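Local coordinates for phosphate-binding protein (Xanthomonas axonopodis pv. citri, PDB 5UB3), which probably acts as the periplasmic sensor partner of a diguanylate cyclase and has the family traits of phosphonate-binding receptors, here with chloride bound, at residues Glu19-Leu24 against Arg247-Thr252; Leu83-Gly88 against Ala212-Arg217; Asp26-Arg31 against Arg229-Gln234. One frame throughout, in Å; residues are numbered along the deposited sequence.

Contact 1: Glu19-Leu24 against Arg247-Thr252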
loop_
_atom_site.group_PDB
_atom_site.type_symbol
_atom_site.label_atom_id
_atom_site.label_comp_id
_atom_site.label_asym_id
_atom_site.label_seq_id
_atom_site.Cartn_x
_atom_site.Cartn_y
_atom_site.Cartn_z
ATOM N N GLU A 19 -7.864 -15.446 -1.098
ATOM C CA GLU A 19 -7.058 -16.544 -0.525
ATOM C C GLU A 19 -6.023 -16.098 0.488
ATOM O O GLU A 19 -5.555 -16.873 1.270
ATOM C CB GLU A 19 -6.294 -17.250 -1.638
ATOM C CG GLU A 19 -7.147 -17.860 -2.756
ATOM C CD GLU A 19 -6.263 -18.301 -3.913
ATOM O OE1 GLU A 19 -5.477 -17.477 -4.450
ATOM O OE2 GLU A 19 -6.302 -19.490 -4.253
ATOM N N GLN A 20 -5.590 -14.856 0.364
ATOM C CA GLN A 20 -4.636 -14.241 1.269
ATOM C C GLN A 20 -5.243 -13.865 2.637
ATOM O O GLN A 20 -4.565 -13.855 3.652
ATOM C CB GLN A 20 -4.018 -13.034 0.536
ATOM C CG GLN A 20 -3.304 -13.488 -0.739
ATOM C CD GLN A 20 -2.069 -12.668 -1.062
ATOM O OE1 GLN A 20 -2.174 -11.600 -1.687
ATOM N NE2 GLN A 20 -0.880 -13.127 -0.574
ATOM N N LEU A 21 -6.554 -13.639 2.662
ATOM C CA LEU A 21 -7.244 -13.209 3.828
ATOM C C LEU A 21 -7.977 -14.315 4.595
ATOM O O LEU A 21 -8.030 -14.279 5.828
ATOM C CB LEU A 21 -8.254 -12.147 3.399
ATOM C CG LEU A 21 -7.623 -10.916 2.726
ATOM C CD1 LEU A 21 -8.781 -10.081 2.211
ATOM C CD2 LEU A 21 -6.801 -10.113 3.711
ATOM N N LYS A 22 -8.544 -15.289 3.886
ATOM C CA LYS A 22 -9.437 -16.256 4.539
ATOM C C LYS A 22 -8.731 -17.097 5.573
ATOM O O LYS A 22 -9.253 -17.274 6.679
ATOM C CB LYS A 22 -10.150 -17.163 3.530
ATOM C CG LYS A 22 -11.061 -18.208 4.190
ATOM C CD LYS A 22 -12.174 -17.519 4.977
ATOM C CE LYS A 22 -13.448 -18.349 5.176
ATOM N NZ LYS A 22 -14.512 -17.494 5.788
ATOM N N PRO A 23 -7.536 -17.624 5.246
ATOM C CA PRO A 23 -6.849 -18.421 6.282
ATOM C C PRO A 23 -6.650 -17.712 7.632
ATOM O O PRO A 23 -6.937 -18.301 8.681
ATOM C CB PRO A 23 -5.512 -18.755 5.642
ATOM C CG PRO A 23 -5.778 -18.717 4.173
ATOM C CD PRO A 23 -6.730 -17.571 3.996
ATOM N N LEU A 24 -6.204 -16.446 7.630
ATOM C CA LEU A 24 -5.997 -15.767 8.919
ATOM C C LEU A 24 -7.331 -15.431 9.587
ATOM O O LEU A 24 -7.434 -15.511 10.832
ATOM C CB LEU A 24 -5.126 -14.521 8.757
ATOM C CG LEU A 24 -4.827 -13.764 10.043
ATOM C CD1 LEU A 24 -4.034 -14.676 10.984
ATOM C CD2 LEU A 24 -4.092 -12.444 9.781
ATOM N N ARG A 247 0.271 -16.719 4.001
ATOM C CA ARG A 247 -0.735 -16.359 3.002
ATOM C C ARG A 247 -1.161 -14.869 3.111
ATOM O O ARG A 247 -1.543 -14.217 2.124
ATOM C CB ARG A 247 -1.970 -17.246 3.239
ATOM C CG ARG A 247 -1.771 -18.772 3.062
ATOM C CD ARG A 247 -1.861 -19.330 1.649
ATOM N NE ARG A 247 -2.376 -18.402 0.649
ATOM C CZ ARG A 247 -2.398 -18.636 -0.667
ATOM N NH1 ARG A 247 -2.874 -17.702 -1.490
ATOM N NH2 ARG A 247 -1.981 -19.797 -1.166
ATOM N N PHE A 248 -1.106 -14.357 4.348
ATOM C CA PHE A 248 -1.482 -13.003 4.669
ATOM C C PHE A 248 -0.321 -12.047 4.332
ATOM O O PHE A 248 0.219 -11.404 5.208
ATOM C CB PHE A 248 -1.883 -12.952 6.152
ATOM C CG PHE A 248 -2.691 -11.757 6.561
ATOM C CD1 PHE A 248 -3.973 -11.598 6.125
ATOM C CD2 PHE A 248 -2.199 -10.843 7.464
ATOM C CE1 PHE A 248 -4.746 -10.540 6.574
ATOM C CE2 PHE A 248 -2.962 -9.782 7.926
ATOM C CZ PHE A 248 -4.221 -9.608 7.443
ATOM N N PHE A 249 0.005 -11.935 3.051
ATOM C CA PHE A 249 1.042 -11.007 2.530
ATOM C C PHE A 249 2.375 -11.238 3.194
ATOM O O PHE A 249 3.168 -10.298 3.401
ATOM C CB PHE A 249 0.566 -9.592 2.758
ATOM C CG PHE A 249 -0.884 -9.436 2.447
ATOM C CD1 PHE A 249 -1.329 -9.662 1.155
ATOM C CD2 PHE A 249 -1.819 -9.194 3.451
ATOM C CE1 PHE A 249 -2.680 -9.598 0.850
ATOM C CE2 PHE A 249 -3.165 -9.094 3.154
ATOM C CZ PHE A 249 -3.602 -9.287 1.845
ATOM N N ASP A 250 2.591 -12.501 3.539
ATOM C CA ASP A 250 3.805 -12.957 4.223
ATOM C C ASP A 250 4.037 -12.161 5.459
ATOM O O ASP A 250 5.090 -11.584 5.669
ATOM C CB ASP A 250 4.988 -12.924 3.276
ATOM C CG ASP A 250 6.213 -13.645 3.840
ATOM O OD1 ASP A 250 6.118 -14.548 4.661
ATOM O OD2 ASP A 250 7.296 -13.253 3.482
ATOM N N THR A 251 3.020 -12.086 6.293
ATOM C CA THR A 251 3.165 -11.306 7.541
ATOM C C THR A 251 4.073 -12.067 8.505
ATOM O O THR A 251 3.880 -13.232 8.749
ATOM C CB THR A 251 1.806 -10.990 8.161
ATOM O OG1 THR A 251 1.069 -10.151 7.232
ATOM C CG2 THR A 251 1.970 -10.316 9.517
ATOM N N THR A 252 5.109 -11.414 8.958
ATOM C CA THR A 252 6.144 -12.042 9.778
ATOM C C THR A 252 6.134 -11.427 11.160
ATOM O O THR A 252 6.895 -11.844 12.044
ATOM C CB THR A 252 7.533 -11.848 9.166
ATOM O OG1 THR A 252 7.709 -10.472 8.798
ATOM C CG2 THR A 252 7.728 -12.724 7.926
#

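Contact 2: Leu83-Gly88 against Ala212-Arg217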
loop_
_atom_site.group_PDB
_atom_site.type_symbol
_atom_site.label_atom_id
_atom_site.label_comp_id
_atom_site.label_asym_id
_atom_site.label_seq_id
_atom_site.Cartn_x
_atom_site.Cartn_y
_atom_site.Cartn_z
ATOM N N LEU A 83 -2.402 -2.218 14.845
ATOM C CA LEU A 83 -1.076 -2.840 14.976
ATOM C C LEU A 83 -0.223 -2.422 13.810
ATOM O O LEU A 83 -0.747 -2.208 12.732
ATOM C CB LEU A 83 -1.160 -4.382 14.956
ATOM C CG LEU A 83 -1.732 -5.044 16.196
ATOM C CD1 LEU A 83 -1.974 -6.521 15.981
ATOM C CD2 LEU A 83 -0.837 -4.754 17.396
ATOM N N MET A 84 1.073 -2.229 14.009
ATOM C CA MET A 84 2.005 -2.086 12.898
ATOM C C MET A 84 2.354 -3.482 12.422
ATOM O O MET A 84 2.460 -4.404 13.211
ATOM C CB MET A 84 3.282 -1.313 13.280
ATOM C CG MET A 84 3.029 0.060 13.808
ATOM S SD MET A 84 2.086 1.145 12.733
ATOM C CE MET A 84 3.197 1.193 11.298
ATOM N N THR A 85 2.497 -3.634 11.114
ATOM C CA THR A 85 2.605 -4.920 10.474
ATOM C C THR A 85 3.927 -5.024 9.750
ATOM O O THR A 85 4.339 -4.103 9.021
ATOM C CB THR A 85 1.411 -5.171 9.526
ATOM O OG1 THR A 85 0.227 -4.942 10.285
ATOM C CG2 THR A 85 1.402 -6.542 8.914
ATOM N N GLU A 86 4.568 -6.178 9.949
ATOM C CA GLU A 86 5.850 -6.488 9.315
ATOM C C GLU A 86 5.546 -7.516 8.270
ATOM O O GLU A 86 4.936 -8.566 8.558
ATOM C CB GLU A 86 6.793 -7.070 10.381
ATOM C CG GLU A 86 8.207 -7.252 9.900
ATOM C CD GLU A 86 9.012 -8.023 10.937
ATOM O OE1 GLU A 86 9.422 -7.380 11.948
ATOM O OE2 GLU A 86 9.153 -9.252 10.705
ATOM N N ARG A 87 5.958 -7.236 7.051
ATOM C CA ARG A 87 5.791 -8.147 5.956
ATOM C C ARG A 87 7.145 -8.549 5.353
ATOM O O ARG A 87 8.044 -7.724 5.140
ATOM C CB ARG A 87 4.909 -7.510 4.889
ATOM C CG ARG A 87 3.462 -7.279 5.312
ATOM C CD ARG A 87 2.660 -6.632 4.218
ATOM N NE ARG A 87 1.278 -6.379 4.623
ATOM C CZ ARG A 87 0.397 -5.685 3.898
ATOM N NH1 ARG A 87 0.719 -5.143 2.686
ATOM N NH2 ARG A 87 -0.829 -5.543 4.412
ATOM N N GLY A 88 7.255 -9.826 5.033
ATOM C CA GLY A 88 8.510 -10.410 4.567
ATOM C C GLY A 88 9.734 -10.066 5.376
ATOM O O GLY A 88 10.760 -9.794 4.798
ATOM N N ALA A 212 3.375 -1.454 6.555
ATOM C CA ALA A 212 1.957 -1.860 6.577
ATOM C C ALA A 212 1.430 -1.768 7.962
ATOM O O ALA A 212 2.214 -1.642 8.899
ATOM C CB ALA A 212 1.772 -3.244 6.022
ATOM N N VAL A 213 0.095 -1.803 8.065
ATOM C CA VAL A 213 -0.587 -1.528 9.324
ATOM C C VAL A 213 -1.932 -2.208 9.247
ATOM O O VAL A 213 -2.601 -2.229 8.203
ATOM C CB VAL A 213 -0.722 -0.012 9.563
ATOM C CG1 VAL A 213 -1.402 0.675 8.432
ATOM C CG2 VAL A 213 -1.442 0.348 10.859
ATOM N N GLU A 214 -2.359 -2.758 10.377
ATOM C CA GLU A 214 -3.717 -3.239 10.545
ATOM C C GLU A 214 -4.581 -2.072 10.991
ATOM O O GLU A 214 -4.282 -1.392 11.989
ATOM C CB GLU A 214 -3.724 -4.362 11.632
ATOM C CG GLU A 214 -2.742 -5.477 11.310
ATOM C CD GLU A 214 -2.954 -6.002 9.908
ATOM O OE1 GLU A 214 -4.088 -6.424 9.654
ATOM O OE2 GLU A 214 -2.007 -5.978 9.074
ATOM N N MET A 215 -5.682 -1.854 10.294
ATOM C CA MET A 215 -6.604 -0.803 10.638
ATOM C C MET A 215 -7.930 -1.411 10.998
ATOM O O MET A 215 -8.342 -2.438 10.437
ATOM C CB MET A 215 -6.837 0.157 9.496
ATOM C CG MET A 215 -5.596 0.732 8.845
ATOM S SD MET A 215 -4.798 2.015 9.852
ATOM C CE MET A 215 -5.901 3.375 9.663
ATOM N N VAL A 216 -8.606 -0.765 11.930
ATOM C CA VAL A 216 -9.968 -1.155 12.252
ATOM C C VAL A 216 -10.867 0.014 12.146
ATOM O O VAL A 216 -10.487 1.188 12.360
ATOM C CB VAL A 216 -10.153 -1.804 13.634
ATOM C CG1 VAL A 216 -9.451 -3.155 13.696
ATOM C CG2 VAL A 216 -9.750 -0.856 14.749
ATOM N N ARG A 217 -12.121 -0.297 11.877
ATOM C CA ARG A 217 -13.052 0.741 11.603
ATOM C C ARG A 217 -13.346 1.584 12.826
ATOM O O ARG A 217 -13.426 1.109 13.950
ATOM C CB ARG A 217 -14.340 0.196 11.045
ATOM C CG ARG A 217 -15.184 -0.574 12.022
ATOM C CD ARG A 217 -16.525 -0.806 11.374
ATOM N NE ARG A 217 -17.325 -1.626 12.241
ATOM C CZ ARG A 217 -18.110 -1.166 13.218
ATOM N NH1 ARG A 217 -18.234 0.128 13.498
ATOM N NH2 ARG A 217 -18.774 -2.035 13.939
#

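Contact 3: Asp26-Arg31 against Arg229-Gln234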
loop_
_atom_site.group_PDB
_atom_site.type_symbol
_atom_site.label_atom_id
_atom_site.label_comp_id
_atom_site.label_asym_id
_atom_site.label_seq_id
_atom_site.Cartn_x
_atom_site.Cartn_y
_atom_site.Cartn_z
ATOM N N ASP A 26 -9.989 -17.255 9.368
ATOM C CA ASP A 26 -10.353 -18.564 9.984
ATOM C C ASP A 26 -9.590 -18.880 11.248
ATOM O O ASP A 26 -10.145 -19.473 12.138
ATOM C CB ASP A 26 -10.229 -19.706 9.005
ATOM C CG ASP A 26 -11.273 -19.620 7.896
ATOM O OD1 ASP A 26 -12.162 -18.764 7.970
ATOM O OD2 ASP A 26 -11.215 -20.385 6.954
ATOM N N TYR A 27 -8.366 -18.422 11.343
ATOM C CA TYR A 27 -7.606 -18.491 12.593
ATOM C C TYR A 27 -8.152 -17.502 13.654
ATOM O O TYR A 27 -8.328 -17.859 14.846
ATOM C CB TYR A 27 -6.130 -18.251 12.286
ATOM C CG TYR A 27 -5.301 -18.201 13.512
ATOM C CD1 TYR A 27 -5.130 -16.994 14.187
ATOM C CD2 TYR A 27 -4.709 -19.357 14.033
ATOM C CE1 TYR A 27 -4.387 -16.927 15.347
ATOM C CE2 TYR A 27 -3.943 -19.291 15.185
ATOM C CZ TYR A 27 -3.787 -18.073 15.832
ATOM O OH TYR A 27 -3.056 -17.920 16.977
ATOM N N VAL A 28 -8.467 -16.279 13.233
ATOM C CA VAL A 28 -8.864 -15.223 14.189
ATOM C C VAL A 28 -10.257 -15.477 14.831
ATOM O O VAL A 28 -10.439 -15.376 16.051
ATOM C CB VAL A 28 -8.814 -13.854 13.474
ATOM C CG1 VAL A 28 -9.561 -12.768 14.195
ATOM C CG2 VAL A 28 -7.343 -13.477 13.271
ATOM N N VAL A 29 -11.215 -15.813 13.984
ATOM C CA VAL A 29 -12.650 -15.852 14.355
ATOM C C VAL A 29 -12.928 -16.714 15.572
ATOM O O VAL A 29 -13.487 -16.212 16.579
ATOM C CB VAL A 29 -13.554 -16.157 13.131
ATOM C CG1 VAL A 29 -15.020 -16.548 13.495
ATOM C CG2 VAL A 29 -13.598 -14.952 12.214
ATOM N N PRO A 30 -12.480 -17.964 15.543
ATOM C CA PRO A 30 -12.732 -18.761 16.759
ATOM C C PRO A 30 -12.123 -18.174 18.004
ATOM O O PRO A 30 -12.667 -18.346 19.101
ATOM C CB PRO A 30 -12.050 -20.074 16.466
ATOM C CG PRO A 30 -11.958 -20.158 14.987
ATOM C CD PRO A 30 -11.937 -18.771 14.440
ATOM N N ARG A 31 -11.008 -17.467 17.857
ATOM C CA ARG A 31 -10.345 -16.889 19.024
ATOM C C ARG A 31 -10.945 -15.595 19.532
ATOM O O ARG A 31 -10.439 -15.022 20.490
ATOM C CB ARG A 31 -8.851 -16.738 18.746
ATOM C CG ARG A 31 -8.222 -18.100 18.639
ATOM C CD ARG A 31 -6.921 -18.075 17.828
ATOM N NE ARG A 31 -6.307 -19.422 17.831
ATOM C CZ ARG A 31 -6.595 -20.426 16.995
ATOM N NH1 ARG A 31 -7.517 -20.316 16.031
ATOM N NH2 ARG A 31 -5.935 -21.582 17.127
ATOM N N ARG A 229 -6.499 -7.253 18.634
ATOM C CA ARG A 229 -5.122 -6.848 18.827
ATOM C C ARG A 229 -4.392 -7.970 19.548
ATOM O O ARG A 229 -3.343 -8.395 19.132
ATOM C CB ARG A 229 -5.040 -5.542 19.630
ATOM C CG ARG A 229 -3.621 -5.003 19.578
ATOM C CD ARG A 229 -3.342 -3.732 20.326
ATOM N NE ARG A 229 -4.048 -2.594 19.757
ATOM C CZ ARG A 229 -5.215 -2.145 20.197
ATOM N NH1 ARG A 229 -5.837 -2.782 21.183
ATOM N NH2 ARG A 229 -5.759 -1.041 19.667
ATOM N N VAL A 230 -4.983 -8.456 20.633
ATOM C CA VAL A 230 -4.351 -9.531 21.399
ATOM C C VAL A 230 -4.204 -10.725 20.490
ATOM O O VAL A 230 -3.075 -11.320 20.402
ATOM C CB VAL A 230 -5.118 -9.824 22.700
ATOM C CG1 VAL A 230 -4.559 -11.063 23.393
ATOM C CG2 VAL A 230 -5.021 -8.627 23.644
ATOM N N VAL A 231 -5.251 -11.054 19.742
ATOM C CA VAL A 231 -5.161 -12.292 18.955
ATOM C C VAL A 231 -4.051 -12.200 17.873
ATOM O O VAL A 231 -3.288 -13.135 17.647
ATOM C CB VAL A 231 -6.514 -12.624 18.312
ATOM C CG1 VAL A 231 -6.371 -13.711 17.287
ATOM C CG2 VAL A 231 -7.517 -13.025 19.375
ATOM N N LEU A 232 -3.983 -11.069 17.184
ATOM C CA LEU A 232 -2.973 -10.903 16.151
ATOM C C LEU A 232 -1.551 -10.913 16.740
ATOM O O LEU A 232 -0.660 -11.609 16.235
ATOM C CB LEU A 232 -3.247 -9.594 15.379
ATOM C CG LEU A 232 -4.470 -9.792 14.497
ATOM C CD1 LEU A 232 -4.839 -8.479 13.842
ATOM C CD2 LEU A 232 -4.308 -10.915 13.472
ATOM N N LEU A 233 -1.388 -10.219 17.842
ATOM C CA LEU A 233 -0.129 -10.209 18.528
ATOM C C LEU A 233 0.317 -11.615 18.897
ATOM O O LEU A 233 1.488 -11.933 18.768
ATOM C CB LEU A 233 -0.212 -9.346 19.754
ATOM C CG LEU A 233 -0.000 -7.863 19.570
ATOM C CD1 LEU A 233 -0.359 -7.184 20.875
ATOM C CD2 LEU A 233 1.470 -7.544 19.176
ATOM N N GLN A 234 -0.609 -12.471 19.311
ATOM C CA GLN A 234 -0.264 -13.834 19.664
ATOM C C GLN A 234 -0.035 -14.711 18.446
ATOM O O GLN A 234 0.559 -15.722 18.574
ATOM C CB GLN A 234 -1.354 -14.438 20.583
ATOM C CG GLN A 234 -1.153 -14.021 22.037
ATOM C CD GLN A 234 -2.380 -14.191 22.950
ATOM O OE1 GLN A 234 -3.354 -14.870 22.618
ATOM N NE2 GLN A 234 -2.325 -13.565 24.125
HETATM O O HOH W 1 -3.326 -15.724 18.558
#

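Contact 1: Glu19-Leu24 against Arg247-Thr252
Arg247 O, the carbonyl oxygen at the end of helix 242-247, accepts two weak hydrogen bonds: one from Gln20 NE2 across the contact (3.0 Å, bent to 123° at the hydrogen) and one from the backbone N of Phe249, which closes an inverse gamma turn centred on Phe248. Gln20 comes from helix 14-28, and its side chain folds over this turn. CB and CG pass beside the same carbonyl oxygen, while Gln20 OE1 reaches Phe249 CE1 (3.3 Å) with the amide and ring planes 71° apart. His17 ND1 holds OE1 by a further hydrogen bond, which helps to fix the rotation of the amide. The turn sends the two phenylalanines against the helix. Leu24 CG lies anti to the backbone N (chi1 -179°), and CD2 beyond it sits over the centre of the Phe248 ring, 3.3 Å from its centroid, a CH-pi contact. Phe249 CE2 lies over the opposite face, toward the rim, and Gln20 O meets the ring edge in plane at Phe248 CD1 (3.4 Å). Leu21 CD2 bridges both rings, 3.5 Å from Phe248 CE1 and 3.8 Å from Phe249 CZ. Toward solvent, Arg247, bent at chi2 and chi3, has NH1 beside Glu19 CB; its salt bridge to Glu19 OE1 is long, at 3.9 Å. Trp62 and Leu7 from neighbouring strands also touch Phe248. Leucine-phenylalanine packing thus acts together with the aliphatic parts of Gln20 and Arg247; the direct polar links are a weak bond within the contact and a long salt bridge at its exposed side.

Contact 2: Leu83-Gly88 against Ala212-Arg217
Strand 209-217 runs antiparallel between strands 62-66 and 79-87, giving the sheet order 39-42, 4-8, 62-66, 209-217, 79-87 familiar from type II periplasmic binding proteins, in which the chain returns from the second domain to add a strand to the first. Leu83 and Glu214 form a hydrogen-bonded pair, with Glu214 N donating to Leu83 O (2.9 Å, 155°), and Met84 faces Val213 in the non-hydrogen-bonded pair that follows. Next, Thr85 N bonds to Ala212 O (3.0 Å), approaching from above the carbonyl plane; the N-to-C directions of the two strands are 139° apart. On the face carrying Thr85 and Glu214, the two side chains meet at about a right angle: Thr85 OG1 donates to the anti lone pair of Glu214 OE2 (2.7 Å). The bend of Glu214 at chi2 (-52°) turns its CD back toward the threonine. Ser64 OG also bonds to OE2, and Trp62 NE1 holds OE1. Ala212 CB lies over the centre of the Arg87 guanidinium, 3.5 Å from CZ, while Arg87 NH2 bonds to Ser64 OG. On the other face, Val213 CG2 touches Met84 SD (4.1 Å). Ser64 thus links Arg87 and Glu214, whose charged groups do not touch; three hydrogen bonds on this buried carboxylate, with the arginine nearby, would be expected to favour its ionised form.

Contact 3: Asp26-Arg31 against Arg229-Gln234
Arg31 and Val231 meet where the chain leaving helix 14-28 passes helix 222-235, two segments flanking the sheet of the first domain in this type II periplasmic binding protein fold. Arg31 starts the contact and then turns back on its own segment. Its CB packs on Val231 CG2 (4.0 Å) and, slightly farther off, on CG1. With CG anti to the carbonyl carbon (chi1 -68°) and the chain extended from there to NE, the side chain runs off toward Tyr27 instead of following the neighbouring helix. NE lies 3.4 Å above the plane of the Tyr27 ring, toward its rim, and Tyr27 CE2 in turn sits over the centre of the guanidinium. At the tip, NH1 donates to Tyr27 O (2.8 Å, 148°), reaching a lone pair in the carbonyl plane although the oxygen is tilted 20° from the guanidinium plane. The backbone of Arg31 contributes too: its O touches Val231 CG2 and accepts a hydrogen bond from Arg227 NH2. On the side of the neighbouring helix, Tyr27 CE1 approaches Val231 CG1 (4.2 Å), and the tyrosine hydroxyl points toward the helix. A water lying at the ring edge, in plane, joins the two segments by donating to Tyr27 OH (2.7 Å) and to Val231 O (2.7 Å). Asp238 OD2 is a further hydrogen-bond partner of Tyr27 OH. Polar ties between the segments are thus carried by one water, while their direct contact is largely aliphatic. Trp62 of strand 62-66 touches both Val28 and Leu232. On the inner side of the contact Val28 CG2 packs against Val231 CG1, and Val28 CG2 lies 4.0 Å from Leu232 CD2.

The three contacts lie in one domain, with centres about 12 to 14 Å apart. Along the chain they are nested: contact 3 lies inside the loop closed by contact 1, and contact 2 inside both. Helix 14-28 serves contacts 1 and 3, which meet where Leu24 packs on Leu232. Contacts 1 and 2 join through neighbouring strands 251-255 and 79-87, with Thr252 OG1 and Glu86 OE2 probably hydrogen-bonded. Leu83 of contact 2 packs against Arg229, Leu232 and Leu233 of contact 3, whose helix follows strand 209-217. Early and late parts of the sequence thus build the same domain, as expected when the chain returns from a second one.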